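Local coordinates for catalase (Bacillus pumilus, PDB 4QOM) that breaks down hydrogen peroxide to water and oxygen as a haem catalase and is seen here with pyrogallol bound, at the interface of chains A and B and the interface of chains A and C. Sequence-based numbering; all coordinates share one arbitrary frame. Chains: chain A/B/C, Catalase.

Contact 1: the interface of chains A and B. Residues chain A 143-144, 335, 338-339, 342-343; chain B 43-44, 46-47.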
# COMPACT_ATOMS: atom_id res chain seq x y z
N PHE A 143 0.96 -24.12 9.11
CA PHE A 143 2.13 -23.27 9.13
C PHE A 143 2.00 -21.98 9.94
O PHE A 143 2.92 -21.67 10.70
CB PHE A 143 2.61 -22.96 7.71
CG PHE A 143 3.96 -22.28 7.64
CD1 PHE A 143 5.11 -23.00 7.82
CD2 PHE A 143 4.06 -20.93 7.28
CE1 PHE A 143 6.35 -22.39 7.72
CE2 PHE A 143 5.28 -20.34 7.14
CZ PHE A 143 6.42 -21.06 7.32
N PRO A 144 0.87 -21.23 9.88
CA PRO A 144 0.84 -19.96 10.65
C PRO A 144 0.82 -20.30 12.17
O PRO A 144 1.36 -19.62 12.96
CB PRO A 144 -0.50 -19.34 10.19
CG PRO A 144 -0.67 -19.89 8.77
CD PRO A 144 -0.22 -21.30 8.87
N GLY A 335 0.72 -25.93 -0.22
CA GLY A 335 0.43 -24.57 0.28
C GLY A 335 1.48 -23.51 -0.03
O GLY A 335 1.14 -22.33 -0.26
N PHE A 338 1.21 -21.43 -3.25
CA PHE A 338 0.34 -20.29 -3.12
C PHE A 338 1.00 -19.17 -2.31
O PHE A 338 0.97 -18.01 -2.70
CB PHE A 338 -1.00 -20.66 -2.49
CG PHE A 338 -1.78 -19.45 -2.07
CD1 PHE A 338 -2.31 -18.62 -3.02
CD2 PHE A 338 -1.92 -19.11 -0.72
CE1 PHE A 338 -2.90 -17.39 -2.62
CE2 PHE A 338 -2.51 -17.90 -0.34
CZ PHE A 338 -3.08 -17.12 -1.31
N SER A 339 1.53 -19.51 -1.14
CA SER A 339 1.91 -18.53 -0.17
C SER A 339 3.01 -17.56 -0.62
O SER A 339 2.95 -16.35 -0.27
CB SER A 339 2.28 -19.26 1.15
OG SER A 339 2.92 -18.42 2.07
N ASP A 342 1.89 -14.90 -3.16
CA ASP A 342 0.89 -14.15 -2.39
C ASP A 342 1.52 -13.15 -1.46
O ASP A 342 1.16 -11.99 -1.53
CB ASP A 342 -0.01 -15.09 -1.58
CG ASP A 342 -1.11 -14.34 -0.89
OD1 ASP A 342 -1.90 -13.65 -1.59
OD2 ASP A 342 -1.21 -14.45 0.37
N THR A 343 2.44 -13.59 -0.61
CA THR A 343 3.13 -12.67 0.30
C THR A 343 3.96 -11.68 -0.50
O THR A 343 3.99 -10.52 -0.07
CB THR A 343 3.96 -13.40 1.37
OG1 THR A 343 4.19 -12.58 2.48
CG2 THR A 343 5.32 -13.89 0.80
N LEU B 43 -3.72 -18.57 5.34
CA LEU B 43 -2.38 -18.33 4.75
C LEU B 43 -2.26 -16.83 4.27
O LEU B 43 -1.26 -16.16 4.46
CB LEU B 43 -2.13 -19.24 3.60
CG LEU B 43 -1.76 -20.70 3.97
CD1 LEU B 43 -1.53 -21.49 2.70
CD2 LEU B 43 -0.52 -20.77 4.92
N ALA B 44 -3.32 -16.35 3.63
CA ALA B 44 -3.29 -15.00 3.05
C ALA B 44 -3.18 -13.97 4.11
O ALA B 44 -2.48 -12.93 3.90
CB ALA B 44 -4.53 -14.71 2.13
N PHE B 46 -1.80 -14.52 7.23
CA PHE B 46 -0.42 -14.75 7.61
C PHE B 46 0.59 -14.09 6.69
O PHE B 46 1.54 -13.35 7.14
CB PHE B 46 -0.16 -16.28 7.71
CG PHE B 46 1.28 -16.59 8.01
CD1 PHE B 46 1.76 -16.57 9.27
CD2 PHE B 46 2.12 -16.95 6.96
CE1 PHE B 46 3.10 -16.84 9.55
CE2 PHE B 46 3.45 -17.22 7.22
CZ PHE B 46 3.92 -17.21 8.55
N ASP B 47 0.34 -14.15 5.40
CA ASP B 47 1.18 -13.58 4.34
C ASP B 47 1.22 -12.04 4.38
O ASP B 47 2.12 -11.41 3.79
CB ASP B 47 0.73 -14.00 2.97
CG ASP B 47 0.99 -15.51 2.62
OD1 ASP B 47 1.78 -16.12 3.36
OD2 ASP B 47 0.31 -15.95 1.64
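This is a two-fold symmetric subunit interface of the haem catalase tetramer, joining two subunits by packing the end of helix 37-46 of one against helix 331-348 of the other. A:Ser339 and A:Thr343 hold B:Asp47, just past helix 37-46, with A:Asp342 set against it. The three chain A residues belong to the RLFSYPDT motif, whose tyrosine is the proximal haem ligand of the family, so the partner subunit touches the proximal helix and may steady it. B:Asp47 CG lies anti to its own carbonyl carbon (chi1 -71°), which sends the carboxylate toward A:Ser339 and A:Asp342. The A:Ser339 OG hydroxyl donates to B:Asp47 OD1 at 2.9 Å, on the syn side and 24° out of the carboxylate plane. The A:Thr343 OG1 hydroxyl donates to the B:Asp47 backbone O at 2.7 Å, in the carbonyl plane on a lone pair. A:Asp342 OD2 lies 2.5 Å from B:Asp47 OD2, with the carboxylate planes turned 54° apart; such closeness would suit a shared proton, though none is seen. Beyond this polar cluster, the CD2-CE2 edge of A:Phe143 points at the CE2-CZ rim of the B:Phe46 face, nearly perpendicular. A:Pro144 packs on B:Phe46 too, its CB 3.7 Å from CD1. B:Leu43 CD2 abuts A:Pro144 CG at 4.0 Å.

Contact 2: the interface of chains A and B. Residues chain A 26-27, 31; chain B 329, 406, 408, 410.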
# COMPACT_ATOMS: atom_id res chain seq x y z
N ALA A 26 12.83 31.85 7.58
CA ALA A 26 12.67 33.27 7.74
C ALA A 26 13.87 33.91 8.42
O ALA A 26 13.92 34.03 9.65
CB ALA A 26 11.38 33.57 8.47
N GLY A 27 14.83 34.33 7.60
CA GLY A 27 16.16 34.69 8.12
C GLY A 27 16.95 33.52 8.61
O GLY A 27 16.51 32.37 8.54
N PRO A 31 11.75 30.24 11.57
CA PRO A 31 11.10 29.00 11.24
C PRO A 31 11.17 28.71 9.73
O PRO A 31 11.48 29.59 8.94
CB PRO A 31 9.66 29.25 11.72
CG PRO A 31 9.49 30.70 11.73
CD PRO A 31 10.82 31.22 12.14
N GLU B 329 11.81 27.78 16.85
CA GLU B 329 12.44 27.97 15.52
C GLU B 329 13.63 27.04 15.20
O GLU B 329 14.11 27.05 14.03
CB GLU B 329 12.86 29.47 15.41
CG GLU B 329 13.69 29.93 16.61
CD GLU B 329 12.89 30.57 17.77
OE1 GLU B 329 13.41 31.58 18.26
OE2 GLU B 329 11.77 30.10 18.21
N LEU B 406 9.20 37.33 13.78
CA LEU B 406 10.23 36.94 12.82
C LEU B 406 11.27 38.09 12.85
O LEU B 406 10.91 39.25 12.71
CB LEU B 406 9.64 36.83 11.42
CG LEU B 406 8.44 35.84 11.27
CD1 LEU B 406 7.79 36.03 9.90
CD2 LEU B 406 8.94 34.44 11.48
N GLY B 408 14.02 37.77 10.71
CA GLY B 408 14.49 37.82 9.33
C GLY B 408 13.58 38.58 8.36
O GLY B 408 12.35 38.61 8.52
N ARG B 410 14.09 38.13 4.81
CA ARG B 410 14.15 37.42 3.54
C ARG B 410 14.01 35.88 3.77
O ARG B 410 14.29 35.39 4.85
CB ARG B 410 15.48 37.68 2.84
CG ARG B 410 15.56 39.01 2.07
CD ARG B 410 16.84 39.06 1.23
NE ARG B 410 16.72 40.02 0.14
CZ ARG B 410 16.77 41.33 0.27
NH1 ARG B 410 16.62 42.10 -0.81
NH2 ARG B 410 17.00 41.89 1.45
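Strand 25-26 of chain A and the loop that follows it meet the loop of chain B that carries B:Leu406, B:Gly408 and B:Arg410, with a further loop at B:Glu329 alongside. A backbone hydrogen bond joins the chains: A:Gly27 N donates to B:Arg410 O at 3.0 Å, with 156° at the hydrogen. Beside this bond the backbones come together without side chains between them, A:Gly27 CA lying 3.8 Å from B:Gly408 CA. The apolar part centres on one methyl. B:Leu406 CG is anti to its carbonyl carbon (chi1 -57°), and its CD2 branch reaches the CG-CD end of the A:Pro31 ring, 3.8 Å from CD. The same CD2 also touches A:Ala26 CB at 4.0 Å, so CD2 sits against both A:Ala26 and A:Pro31. From another direction the B:Glu329 methylene CB approaches A:Pro31 N at 4.1 Å, a looser contact. Within the fold, the chain A residues belong to the N-terminal arm, which in catalases threads beneath the wrapping loop of a neighbouring subunit, here the B:Leu406 to B:Arg410 stretch, well away from the rest of chain A.

Contact 3: the interface of chains A and C. Residues chain A 402-406; chain C 408-411.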
# COMPACT_ATOMS: atom_id res chain seq x y z
N SER A 402 2.78 -32.52 -17.05
CA SER A 402 2.25 -33.88 -16.89
C SER A 402 0.87 -33.87 -16.25
O SER A 402 0.39 -32.80 -15.76
CB SER A 402 3.19 -34.75 -16.07
OG SER A 402 3.00 -34.62 -14.66
N GLU A 403 0.24 -35.05 -16.28
CA GLU A 403 -1.05 -35.28 -15.67
C GLU A 403 -0.98 -36.32 -14.56
O GLU A 403 -1.36 -37.46 -14.78
CB GLU A 403 -2.05 -35.70 -16.77
CG GLU A 403 -2.26 -34.66 -17.87
CD GLU A 403 -3.21 -35.08 -18.95
OE1 GLU A 403 -3.38 -36.30 -19.17
OE2 GLU A 403 -3.82 -34.20 -19.60
N PRO A 404 -0.53 -35.95 -13.38
CA PRO A 404 -0.44 -36.93 -12.29
C PRO A 404 -1.73 -37.73 -12.05
O PRO A 404 -2.85 -37.20 -12.09
CB PRO A 404 -0.08 -36.06 -11.07
CG PRO A 404 0.68 -34.94 -11.66
CD PRO A 404 -0.04 -34.62 -12.95
N VAL A 405 -1.57 -39.03 -11.79
CA VAL A 405 -2.68 -39.88 -11.46
C VAL A 405 -3.15 -39.54 -10.05
O VAL A 405 -2.35 -39.37 -9.14
CB VAL A 405 -2.28 -41.37 -11.60
CG1 VAL A 405 -3.42 -42.28 -11.16
CG2 VAL A 405 -1.92 -41.63 -13.05
N LEU A 406 -4.45 -39.40 -9.88
CA LEU A 406 -5.06 -39.21 -8.58
C LEU A 406 -5.50 -40.59 -8.09
O LEU A 406 -6.20 -41.32 -8.81
CB LEU A 406 -6.28 -38.33 -8.69
CG LEU A 406 -6.07 -36.94 -9.32
CD1 LEU A 406 -7.39 -36.27 -9.63
CD2 LEU A 406 -5.20 -36.11 -8.41
N GLY C 408 -12.85 -37.77 -11.92
CA GLY C 408 -11.57 -37.81 -12.62
C GLY C 408 -10.45 -38.57 -11.91
O GLY C 408 -10.38 -38.63 -10.68
N ASP C 409 -9.57 -39.14 -12.72
CA ASP C 409 -8.42 -39.92 -12.21
C ASP C 409 -7.06 -39.26 -12.46
O ASP C 409 -6.07 -39.80 -12.03
CB ASP C 409 -8.43 -41.32 -12.86
CG ASP C 409 -7.99 -41.28 -14.30
OD1 ASP C 409 -8.55 -40.46 -15.05
OD2 ASP C 409 -7.09 -42.08 -14.69
N ARG C 410 -7.04 -38.09 -13.14
CA ARG C 410 -5.80 -37.40 -13.45
C ARG C 410 -6.02 -35.88 -13.24
O ARG C 410 -7.14 -35.38 -13.34
CB ARG C 410 -5.35 -37.64 -14.90
CG ARG C 410 -4.59 -38.96 -15.13
CD ARG C 410 -3.96 -39.12 -16.51
NE ARG C 410 -4.69 -38.42 -17.59
CZ ARG C 410 -5.90 -38.76 -18.05
NH1 ARG C 410 -6.45 -38.07 -19.03
NH2 ARG C 410 -6.57 -39.79 -17.52
N MET C 411 -4.93 -35.21 -12.97
CA MET C 411 -4.92 -33.74 -12.99
C MET C 411 -4.81 -33.34 -14.43
O MET C 411 -3.77 -33.65 -15.10
CB MET C 411 -3.68 -33.18 -12.28
CG MET C 411 -3.50 -33.65 -10.83
SD MET C 411 -2.05 -32.97 -10.04
CE MET C 411 -2.62 -31.29 -9.66
O HOH W 1 -2.39 -31.34 -15.75
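A:Glu403 to A:Leu406 run antiparallel to C:Asp409 to C:Met411, joining the wrapping loops of two subunits of the catalase tetramer across a two-fold axis. The backbone interactions form an antiparallel beta bridge between A:Val405 and C:Arg410, with a hydrogen bond to either side of this pair. C:Met411 N donates to A:Pro404 O at 3.0 Å. A:Leu406 N donates to C:Asp409 O at 2.7 Å, close to straight at the hydrogen (168°). Water 1 extends the pairing, lying 3.1 Å from A:Ser402 O and 2.8 Å from C:Met411 O.

The charged contact is a salt bridge in which C:Arg410 NE donates to A:Glu403 OE1 at 3.0 Å. The carboxylate oxygen lies in the guanidinium plane, yet the N-H comes from above the carboxylate, 45° out of its plane. C:Asp409 OD1, 3.2 Å from C:Arg410 NH2, is a second-shell partner in the same chain that would limit rotation of the guanidinium.

Apolar packing gathers around the C:Met411 side chain. With CG anti to the carbonyl carbon (chi1 -55°), the chain is directed toward A:Pro404, and the thioether SD of C:Met411 comes 3.7 Å from A:Pro404 CG. The A:Leu406 side chain crosses it at about a right angle, bringing CD2 3.8 Å from C:Met411 CG.

Contacts 1 and 2 are parts of one A-B interface, while contact 3 joins A to C. The C-alpha centres of contacts 1 and 3 are about 26 Å apart, those of contacts 1 and 2 about 54 Å, and those of contacts 2 and 3 about 76 Å. Contacts 2 and 3 nevertheless use one loop stretch in different copies: B:Leu406 and A:Leu406, B:Gly408 and C:Gly408, B:Arg410 and C:Arg410. By the symmetry of the tetramer the loop probably serves two neighbours. Contact 1 employs helix 37-46, which closely follows contact 2 residues 26-31 in sequence. Each subunit is thus tied to more than one partner.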